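Local coordinates for protein SAP-like pentraxin (Limulus polyphemus, PDB 3FLP) that binds two calcium ions per subunit and probably acts as a calcium-dependent sugar-binding lectin, built as two stacked rings of seven subunits, at residues V36-I40 with V181-N185; R45-F51 with I63-K69; K86-P91 with C122-V128. One frame throughout, in Å; residues are numbered along the deposited sequence.

How the interactions relate
All three contacts belong to the two-sheet beta sandwich of the pentraxin fold. Interaction 1 sets the helix 175-182 on strand 33-42 of one sheet. Interaction 2 is a hairpin of the other sheet, and their centres are about 17 Å apart. They meet in the core, where Ile40 CD1 lies 3.7 Å from Met66 SD. Interaction 3 joins the edge strands of both sheets, its centre about 14 Å from that of interaction 2. The rings of Tyr67 (interaction 2) and Tyr87 (interaction 3) meet edge-to-face between the two contacts. Interaction 2 lies nearest the calcium site: the Ile63 side chain is about 5 Å from a bound calcium ion. Interaction 1 lies away from that site.

Interaction 1. Residues V36-I40 with V181-N185; sequences VCQRI and VASCN
The guanidinium of Arg39 meets the end of the helix 175-182 with its edge. The carbonyl oxygen of Ala182 sits at that edge, close to the plane of the group. Three other atoms approach the group obliquely: the carbonyl oxygens of Val181 and Ser183, and Cys184 SG. Arg39 NH2 donates to Ala182 O at 3.0 Å, with an N-H...O angle of 151°. Arg39 NH1 adds a weak bond to the same oxygen at 3.3 Å, so one acceptor is held by both terminal nitrogens. The NH2 donor stands above the carbonyl plane of Ala182, not on a lone pair. Arg39 NH1 also lies 3.7 Å from Cys184 SG.

A water extends the grip by one residue. It accepts from Arg39 NH2 at 2.8 Å and lies 2.6 Å from Val181 O, bridging the two. The arginine chain runs extended from CG to NE (chi2 163°, chi3 -165°), which carries the charged group from the strand across to the helix end.

Cys37 supplies the apolar part. Its SG rests 3.7 Å from Val181 CG1, and the same sulfur is bonded to Cys103 on strand 100-107. Cys184 is linked to Cys215, so each segment carries one half of a different disulfide. Val181 also packs on Leu217 of a second subunit.

Arg39 NE makes a salt bridge with Asp165 on strand 161-169, which helps fix how the guanidinium is turned. Ser183 is the first residue to leave helical geometry. The carbonyls before it face the arginine, and a cation at this C-terminal end probably interacts favourably with the helix dipole. Arg188 is a second cation nearby; Asp165 probably offsets part of the charge. The buried arginine thus joins a carboxylate on the sheet to the last carbonyls of the helix.

Interaction 2. Residues R45-F51 with I63-K69; sequences RNTGYIF and ITSMYVK
The beta hairpin of strands 48-55 and 60-68 pairs here, within the sheet of the pentraxin sandwich that lies nearer the calcium site. Gly48 and Met66 form an antiparallel hydrogen-bonded pair, with reciprocal N-H...O bonds of 3.2 Å. Tyr49 and Ser65 are the next, non-hydrogen-bonded pair. Ile50 N still bonds to Thr64 O, but the register slips by one residue at Ile50, whose backbone leaves the extended form. Thr64 thus faces both Ile50 and Phe51, as in a beta bulge. At the end toward Arg45, Val68 N donates to Arg45 O at 2.8 Å.

Thr64 also takes part with its side chain. Its OG1 stands between its own backbone N and carbonyl carbon (chi1 61°), where it accepts from Phe51 N at 2.9 Å. Thr64 N donates in turn to Phe51 O. Both backbone polar groups of Phe51 are therefore held by one residue.

Ser65 CB lies over one face of the Tyr49 ring, 4.0 Å from its centroid, as a CH-pi contact. Ile63 CG2 meets the same ring obliquely, 3.6 Å from Tyr49 CD2. At the other end Arg45 lays its aliphatic chain across Val68, with Arg45 CG 3.7 Å from Val68 CB. The carbonyl of Lys69 lies over one face of the guanidinium, while Arg45 NH1 bonds to Ser70 O.

Ile63 also touches Glu145, a calcium ligand. On the opposite face of the sheet from Tyr49, Met66 reaches Ile40 and Pro42 of strand 33-42. Ile50 packs on Gln38 of that strand. Strands 139-142 and 73-80 flank the hairpin, one on each side.

Interaction 3. Residues K86-P91 with C122-V128; sequences KYISCP and CGTMENV
Cys90 and Cys122 both turn SG away from their carbonyl carbons (chi1 -71° and -57°), and the two sulfurs meet in a disulfide with a chi3 of 95°. This bond ties together the two sheets of the pentraxin beta sandwich at their edges. Strand 86-90 is the outermost strand of one sheet, and strand 120-125 pairs with strand 112-117 in the other. The two run roughly antiparallel, but no hydrogen bond joins them.

Side chains fill the space between them. Ile88 points toward the second strand. Its CD1 ends 3.6 Å from Gly123 O and 4.1 Å from Met125 CB, while its CG2 lies beside the CB of Cys122. Gly123 has positive phi, and Ile88 packs close against its backbone.

Met125 bends at its last torsion. Its SD rests 3.7 Å from Lys86 CB, and its methyl turns to the carbonyl of Tyr87. Lys86 slides past Val128 in the opposite direction, and its NZ bonds to Ser84 OG. Next to the disulfide, Pro91 CD comes within 4.4 Å of Cys122 SG.

Interaction 1. Residues V36-I40 with V181-N185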
loop_
_atom_site.group_PDB
_atom_site.type_symbol
_atom_site.label_atom_id
_atom_site.label_comp_id
_atom_site.label_asym_id
_atom_site.label_seq_id
_atom_site.Cartn_x
_atom_site.Cartn_y
_atom_site.Cartn_z
ATOM N N VAL A 36 18.633 2.345 37.445
ATOM C CA VAL A 36 17.459 1.559 37.808
ATOM C C VAL A 36 16.223 2.441 37.641
ATOM O O VAL A 36 16.077 3.466 38.313
ATOM C CB VAL A 36 17.549 1.056 39.275
ATOM C CG1 VAL A 36 16.306 0.229 39.629
ATOM C CG2 VAL A 36 18.814 0.219 39.463
ATOM N N CYS A 37 15.348 2.042 36.726
ATOM C CA CYS A 37 14.127 2.786 36.445
ATOM C C CYS A 37 12.923 1.860 36.666
ATOM O O CYS A 37 12.999 0.660 36.404
ATOM C CB CYS A 37 14.100 3.238 34.979
ATOM S SG CYS A 37 15.006 4.700 34.339
ATOM N N GLN A 38 11.818 2.417 37.152
ATOM C CA GLN A 38 10.596 1.638 37.345
ATOM C C GLN A 38 9.406 2.529 37.669
ATOM O O GLN A 38 9.563 3.693 38.033
ATOM C CB GLN A 38 10.754 0.576 38.457
ATOM C CG GLN A 38 10.547 1.076 39.876
ATOM C CD GLN A 38 11.833 1.535 40.526
ATOM O OE1 GLN A 38 12.639 0.719 40.976
ATOM N NE2 GLN A 38 12.040 2.844 40.570
ATOM N N ARG A 39 8.209 1.977 37.521
ATOM C CA ARG A 39 6.990 2.711 37.826
ATOM C C ARG A 39 6.537 2.237 39.207
ATOM O O ARG A 39 6.476 1.034 39.469
ATOM C CB ARG A 39 5.930 2.423 36.755
ATOM C CG ARG A 39 6.327 2.970 35.377
ATOM C CD ARG A 39 5.535 2.374 34.209
ATOM N NE ARG A 39 6.225 2.684 32.960
ATOM C CZ ARG A 39 6.258 3.895 32.405
ATOM N NH1 ARG A 39 5.620 4.915 32.976
ATOM N NH2 ARG A 39 6.979 4.103 31.307
ATOM N N ILE A 40 6.247 3.182 40.096
ATOM C CA ILE A 40 5.820 2.837 41.445
ATOM C C ILE A 40 4.612 3.625 41.938
ATOM O O ILE A 40 4.395 4.783 41.559
ATOM C CB ILE A 40 6.960 3.047 42.492
ATOM C CG1 ILE A 40 7.482 4.486 42.414
ATOM C CG2 ILE A 40 8.078 2.040 42.270
ATOM C CD1 ILE A 40 8.494 4.841 43.494
ATOM N N VAL A 181 12.660 6.926 28.601
ATOM C CA VAL A 181 12.311 5.717 29.342
ATOM C C VAL A 181 10.962 5.915 30.053
ATOM O O VAL A 181 10.098 5.036 30.026
ATOM C CB VAL A 181 13.389 5.374 30.415
ATOM C CG1 VAL A 181 12.912 4.225 31.295
ATOM C CG2 VAL A 181 14.707 5.004 29.750
ATOM N N ALA A 182 10.781 7.079 30.673
ATOM C CA ALA A 182 9.556 7.367 31.420
ATOM C C ALA A 182 8.281 7.518 30.584
ATOM O O ALA A 182 7.206 7.113 31.021
ATOM C CB ALA A 182 9.751 8.613 32.287
ATOM N N SER A 183 8.394 8.101 29.394
ATOM C CA SER A 183 7.225 8.308 28.540
ATOM C C SER A 183 6.364 7.067 28.415
ATOM O O SER A 183 6.831 6.012 27.987
ATOM C CB SER A 183 7.629 8.776 27.145
ATOM O OG SER A 183 8.143 10.095 27.197
ATOM N N CYS A 184 5.097 7.211 28.789
ATOM C CA CYS A 184 4.149 6.108 28.732
ATOM C C CYS A 184 3.898 5.616 27.308
ATOM O O CYS A 184 3.771 4.414 27.079
ATOM C CB CYS A 184 2.823 6.518 29.366
ATOM S SG CYS A 184 2.576 6.047 31.111
ATOM N N ASN A 185 3.826 6.544 26.356
ATOM C CA ASN A 185 3.585 6.184 24.963
ATOM C C ASN A 185 4.864 6.196 24.142
ATOM O O ASN A 185 4.819 6.223 22.913
ATOM C CB ASN A 185 2.574 7.141 24.329
ATOM C CG ASN A 185 1.238 7.138 25.050
ATOM O OD1 ASN A 185 0.633 6.081 25.266
ATOM N ND2 ASN A 185 0.768 8.324 25.427
HETATM O O HOH W 1 9.320 2.618 30.687
#

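Interaction 2. Residues R45-F51 with I63-K69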
loop_
_atom_site.group_PDB
_atom_site.type_symbol
_atom_site.label_atom_id
_atom_site.label_comp_id
_atom_site.label_asym_id
_atom_site.label_seq_id
_atom_site.Cartn_x
_atom_site.Cartn_y
_atom_site.Cartn_z
ATOM N N ARG A 45 4.324 7.081 53.410
ATOM C CA ARG A 45 5.279 8.178 53.378
ATOM C C ARG A 45 6.649 7.847 53.958
ATOM O O ARG A 45 7.658 8.382 53.494
ATOM C CB ARG A 45 4.715 9.391 54.123
ATOM C CG ARG A 45 3.603 10.120 53.389
ATOM C CD ARG A 45 3.337 11.473 54.029
ATOM N NE ARG A 45 2.673 12.381 53.100
ATOM C CZ ARG A 45 2.497 13.682 53.313
ATOM N NH1 ARG A 45 2.934 14.244 54.434
ATOM N NH2 ARG A 45 1.898 14.426 52.394
ATOM N N ASN A 46 6.692 6.973 54.961
ATOM C CA ASN A 46 7.964 6.640 55.583
ATOM C C ASN A 46 8.910 5.886 54.663
ATOM O O ASN A 46 8.494 5.222 53.713
ATOM C CB ASN A 46 7.765 5.871 56.901
ATOM C CG ASN A 46 6.840 4.686 56.760
ATOM O OD1 ASN A 46 5.646 4.840 56.498
ATOM N ND2 ASN A 46 7.385 3.490 56.942
ATOM N N THR A 47 10.198 6.020 54.956
ATOM C CA THR A 47 11.257 5.405 54.174
ATOM C C THR A 47 11.068 3.921 53.897
ATOM O O THR A 47 10.705 3.147 54.780
ATOM C CB THR A 47 12.604 5.594 54.877
ATOM O OG1 THR A 47 12.769 6.979 55.201
ATOM C CG2 THR A 47 13.748 5.144 53.972
ATOM N N GLY A 48 11.323 3.540 52.653
ATOM C CA GLY A 48 11.219 2.152 52.253
ATOM C C GLY A 48 12.279 1.893 51.200
ATOM O O GLY A 48 12.578 2.779 50.401
ATOM N N TYR A 49 12.864 0.701 51.201
ATOM C CA TYR A 49 13.887 0.365 50.211
ATOM C C TYR A 49 13.262 -0.447 49.091
ATOM O O TYR A 49 12.616 -1.468 49.332
ATOM C CB TYR A 49 15.036 -0.408 50.867
ATOM C CG TYR A 49 15.801 0.461 51.825
ATOM C CD1 TYR A 49 15.289 0.754 53.087
ATOM C CD2 TYR A 49 16.988 1.081 51.431
ATOM C CE1 TYR A 49 15.935 1.651 53.935
ATOM C CE2 TYR A 49 17.643 1.981 52.267
ATOM C CZ TYR A 49 17.109 2.262 53.516
ATOM O OH TYR A 49 17.741 3.162 54.335
ATOM N N ILE A 50 13.462 0.018 47.862
ATOM C CA ILE A 50 12.885 -0.624 46.688
ATOM C C ILE A 50 13.787 -1.663 46.035
ATOM O O ILE A 50 13.423 -2.832 45.926
ATOM C CB ILE A 50 12.504 0.448 45.638
ATOM C CG1 ILE A 50 11.519 1.437 46.268
ATOM C CG2 ILE A 50 11.886 -0.203 44.407
ATOM C CD1 ILE A 50 11.220 2.639 45.408
ATOM N N PHE A 51 14.959 -1.220 45.595
ATOM C CA PHE A 51 15.935 -2.080 44.929
ATOM C C PHE A 51 17.132 -2.308 45.857
ATOM O O PHE A 51 17.830 -1.371 46.229
ATOM C CB PHE A 51 16.361 -1.401 43.616
ATOM C CG PHE A 51 17.309 -2.204 42.768
ATOM C CD1 PHE A 51 18.676 -2.222 43.043
ATOM C CD2 PHE A 51 16.842 -2.897 41.654
ATOM C CE1 PHE A 51 19.560 -2.914 42.218
ATOM C CE2 PHE A 51 17.723 -3.593 40.820
ATOM C CZ PHE A 51 19.081 -3.601 41.102
ATOM N N ILE A 63 21.548 0.283 47.020
ATOM C CA ILE A 63 20.181 0.275 47.521
ATOM C C ILE A 63 19.460 1.582 47.246
ATOM O O ILE A 63 19.953 2.663 47.581
ATOM C CB ILE A 63 20.119 0.021 49.046
ATOM C CG1 ILE A 63 21.458 -0.522 49.556
ATOM C CG2 ILE A 63 19.018 -0.980 49.350
ATOM C CD1 ILE A 63 21.506 -0.689 51.058
ATOM N N THR A 64 18.286 1.477 46.635
ATOM C CA THR A 64 17.476 2.651 46.333
ATOM C C THR A 64 16.374 2.737 47.378
ATOM O O THR A 64 15.949 1.725 47.928
ATOM C CB THR A 64 16.811 2.558 44.940
ATOM O OG1 THR A 64 15.951 1.412 44.902
ATOM C CG2 THR A 64 17.870 2.457 43.840
ATOM N N SER A 65 15.910 3.949 47.643
ATOM C CA SER A 65 14.869 4.155 48.630
ATOM C C SER A 65 14.142 5.456 48.353
ATOM O O SER A 65 14.544 6.247 47.492
ATOM C CB SER A 65 15.485 4.228 50.026
ATOM O OG SER A 65 16.439 5.276 50.085
ATOM N N MET A 66 13.071 5.682 49.101
ATOM C CA MET A 66 12.298 6.902 48.945
ATOM C C MET A 66 11.505 7.140 50.208
ATOM O O MET A 66 11.351 6.248 51.040
ATOM C CB MET A 66 11.301 6.778 47.785
ATOM C CG MET A 66 10.128 5.830 48.095
ATOM S SD MET A 66 8.674 6.038 47.019
ATOM C CE MET A 66 7.758 7.294 47.925
ATOM N N TYR A 67 11.015 8.361 50.342
ATOM C CA TYR A 67 10.148 8.731 51.441
ATOM C C TYR A 67 9.538 10.059 51.047
ATOM O O TYR A 67 10.042 10.739 50.155
ATOM C CB TYR A 67 10.895 8.787 52.782
ATOM C CG TYR A 67 11.829 9.945 53.005
ATOM C CD1 TYR A 67 11.355 11.172 53.462
ATOM C CD2 TYR A 67 13.201 9.792 52.826
ATOM C CE1 TYR A 67 12.228 12.210 53.745
ATOM C CE2 TYR A 67 14.080 10.824 53.104
ATOM C CZ TYR A 67 13.590 12.028 53.564
ATOM O OH TYR A 67 14.471 13.048 53.838
ATOM N N VAL A 68 8.421 10.395 51.673
ATOM C CA VAL A 68 7.725 11.630 51.376
ATOM C C VAL A 68 7.876 12.577 52.552
ATOM O O VAL A 68 7.589 12.204 53.689
ATOM C CB VAL A 68 6.234 11.342 51.124
ATOM C CG1 VAL A 68 5.505 12.619 50.742
ATOM C CG2 VAL A 68 6.102 10.290 50.031
ATOM N N LYS A 69 8.344 13.794 52.282
ATOM C CA LYS A 69 8.525 14.795 53.335
ATOM C C LYS A 69 7.163 15.241 53.851
ATOM O O LYS A 69 6.126 14.957 53.244
ATOM C CB LYS A 69 9.253 16.042 52.814
ATOM C CG LYS A 69 10.576 15.804 52.107
ATOM C CD LYS A 69 11.631 15.229 53.029
ATOM C CE LYS A 69 12.135 16.238 54.060
ATOM N NZ LYS A 69 13.157 15.601 54.960
#

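Interaction 3. Residues K86-P91 with C122-V128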
loop_
_atom_site.group_PDB
_atom_site.type_symbol
_atom_site.label_atom_id
_atom_site.label_comp_id
_atom_site.label_asym_id
_atom_site.label_seq_id
_atom_site.Cartn_x
_atom_site.Cartn_y
_atom_site.Cartn_z
ATOM N N LYS A 86 22.166 8.827 50.504
ATOM C CA LYS A 86 22.240 10.152 49.897
ATOM C C LYS A 86 20.851 10.461 49.336
ATOM O O LYS A 86 20.298 9.682 48.554
ATOM C CB LYS A 86 23.282 10.173 48.773
ATOM C CG LYS A 86 24.642 9.597 49.158
ATOM C CD LYS A 86 25.264 10.354 50.319
ATOM C CE LYS A 86 26.646 9.806 50.654
ATOM N NZ LYS A 86 27.267 10.564 51.776
ATOM N N TYR A 87 20.291 11.591 49.746
ATOM C CA TYR A 87 18.962 11.980 49.301
ATOM C C TYR A 87 18.928 13.216 48.412
ATOM O O TYR A 87 19.667 14.175 48.626
ATOM C CB TYR A 87 18.051 12.215 50.516
ATOM C CG TYR A 87 17.663 10.946 51.242
ATOM C CD1 TYR A 87 16.730 10.071 50.694
ATOM C CD2 TYR A 87 18.251 10.606 52.463
ATOM C CE1 TYR A 87 16.386 8.887 51.340
ATOM C CE2 TYR A 87 17.914 9.419 53.116
ATOM C CZ TYR A 87 16.981 8.567 52.545
ATOM O OH TYR A 87 16.644 7.385 53.171
ATOM N N ILE A 88 18.061 13.170 47.408
ATOM C CA ILE A 88 17.860 14.283 46.494
ATOM C C ILE A 88 16.356 14.495 46.435
ATOM O O ILE A 88 15.598 13.559 46.147
ATOM C CB ILE A 88 18.383 13.979 45.079
ATOM C CG1 ILE A 88 19.912 13.834 45.111
ATOM C CG2 ILE A 88 17.965 15.092 44.124
ATOM C CD1 ILE A 88 20.531 13.525 43.769
ATOM N N SER A 89 15.913 15.713 46.728
ATOM C CA SER A 89 14.488 15.985 46.707
ATOM C C SER A 89 14.000 16.323 45.303
ATOM O O SER A 89 14.723 16.912 44.495
ATOM C CB SER A 89 14.123 17.093 47.708
ATOM O OG SER A 89 14.780 18.300 47.409
ATOM N N CYS A 90 12.773 15.903 45.017
ATOM C CA CYS A 90 12.153 16.131 43.724
ATOM C C CYS A 90 11.008 17.132 43.866
ATOM O O CYS A 90 10.194 17.030 44.786
ATOM C CB CYS A 90 11.610 14.817 43.158
ATOM S SG CYS A 90 12.848 13.593 42.597
ATOM N N PRO A 91 10.925 18.105 42.945
ATOM C CA PRO A 91 9.877 19.129 42.972
ATOM C C PRO A 91 8.524 18.591 42.524
ATOM O O PRO A 91 7.953 19.067 41.545
ATOM C CB PRO A 91 10.414 20.183 42.015
ATOM C CG PRO A 91 11.035 19.330 40.946
ATOM C CD PRO A 91 11.776 18.260 41.749
ATOM N N CYS A 122 15.734 15.688 38.951
ATOM C CA CYS A 122 15.455 16.324 40.238
ATOM C C CYS A 122 16.727 16.969 40.774
ATOM O O CYS A 122 16.671 17.860 41.618
ATOM C CB CYS A 122 14.962 15.307 41.266
ATOM S SG CYS A 122 13.477 14.359 40.808
ATOM N N GLY A 123 17.871 16.505 40.280
ATOM C CA GLY A 123 19.140 17.046 40.730
ATOM C C GLY A 123 20.210 15.972 40.776
ATOM O O GLY A 123 19.938 14.806 40.493
ATOM N N THR A 124 21.426 16.363 41.139
ATOM C CA THR A 124 22.532 15.422 41.210
ATOM C C THR A 124 23.318 15.585 42.502
ATOM O O THR A 124 23.144 16.557 43.238
ATOM C CB THR A 124 23.510 15.625 40.035
ATOM O OG1 THR A 124 24.082 16.935 40.127
ATOM C CG2 THR A 124 22.784 15.492 38.688
ATOM N N MET A 125 24.184 14.615 42.770
ATOM C CA MET A 125 25.024 14.641 43.950
ATOM C C MET A 125 26.376 14.012 43.609
ATOM O O MET A 125 26.442 12.994 42.912
ATOM C CB MET A 125 24.351 13.887 45.097
ATOM C CG MET A 125 25.071 14.044 46.425
ATOM S SD MET A 125 23.996 13.688 47.813
ATOM C CE MET A 125 23.048 15.196 47.876
ATOM N N GLU A 126 27.447 14.631 44.092
ATOM C CA GLU A 126 28.790 14.148 43.827
ATOM C C GLU A 126 29.296 13.231 44.929
ATOM O O GLU A 126 28.683 13.111 45.992
ATOM C CB GLU A 126 29.748 15.331 43.673
ATOM C CG GLU A 126 29.440 16.251 42.491
ATOM C CD GLU A 126 29.358 15.506 41.167
ATOM O OE1 GLU A 126 30.246 14.672 40.890
ATOM O OE2 GLU A 126 28.409 15.759 40.398
ATOM N N ASN A 127 30.413 12.573 44.650
ATOM C CA ASN A 127 31.053 11.683 45.596
ATOM C C ASN A 127 30.183 10.579 46.179
ATOM O O ASN A 127 30.154 10.366 47.390
ATOM C CB ASN A 127 31.693 12.527 46.694
ATOM C CG ASN A 127 32.762 13.447 46.139
ATOM O OD1 ASN A 127 33.786 12.984 45.638
ATOM N ND2 ASN A 127 32.517 14.757 46.194
ATOM N N VAL A 128 29.475 9.876 45.305
ATOM C CA VAL A 128 28.648 8.751 45.727
ATOM C C VAL A 128 29.262 7.503 45.103
ATOM O O VAL A 128 29.130 7.273 43.899
ATOM C CB VAL A 128 27.179 8.873 45.241
ATOM C CG1 VAL A 128 26.403 7.637 45.661
ATOM C CG2 VAL A 128 26.524 10.123 45.826
#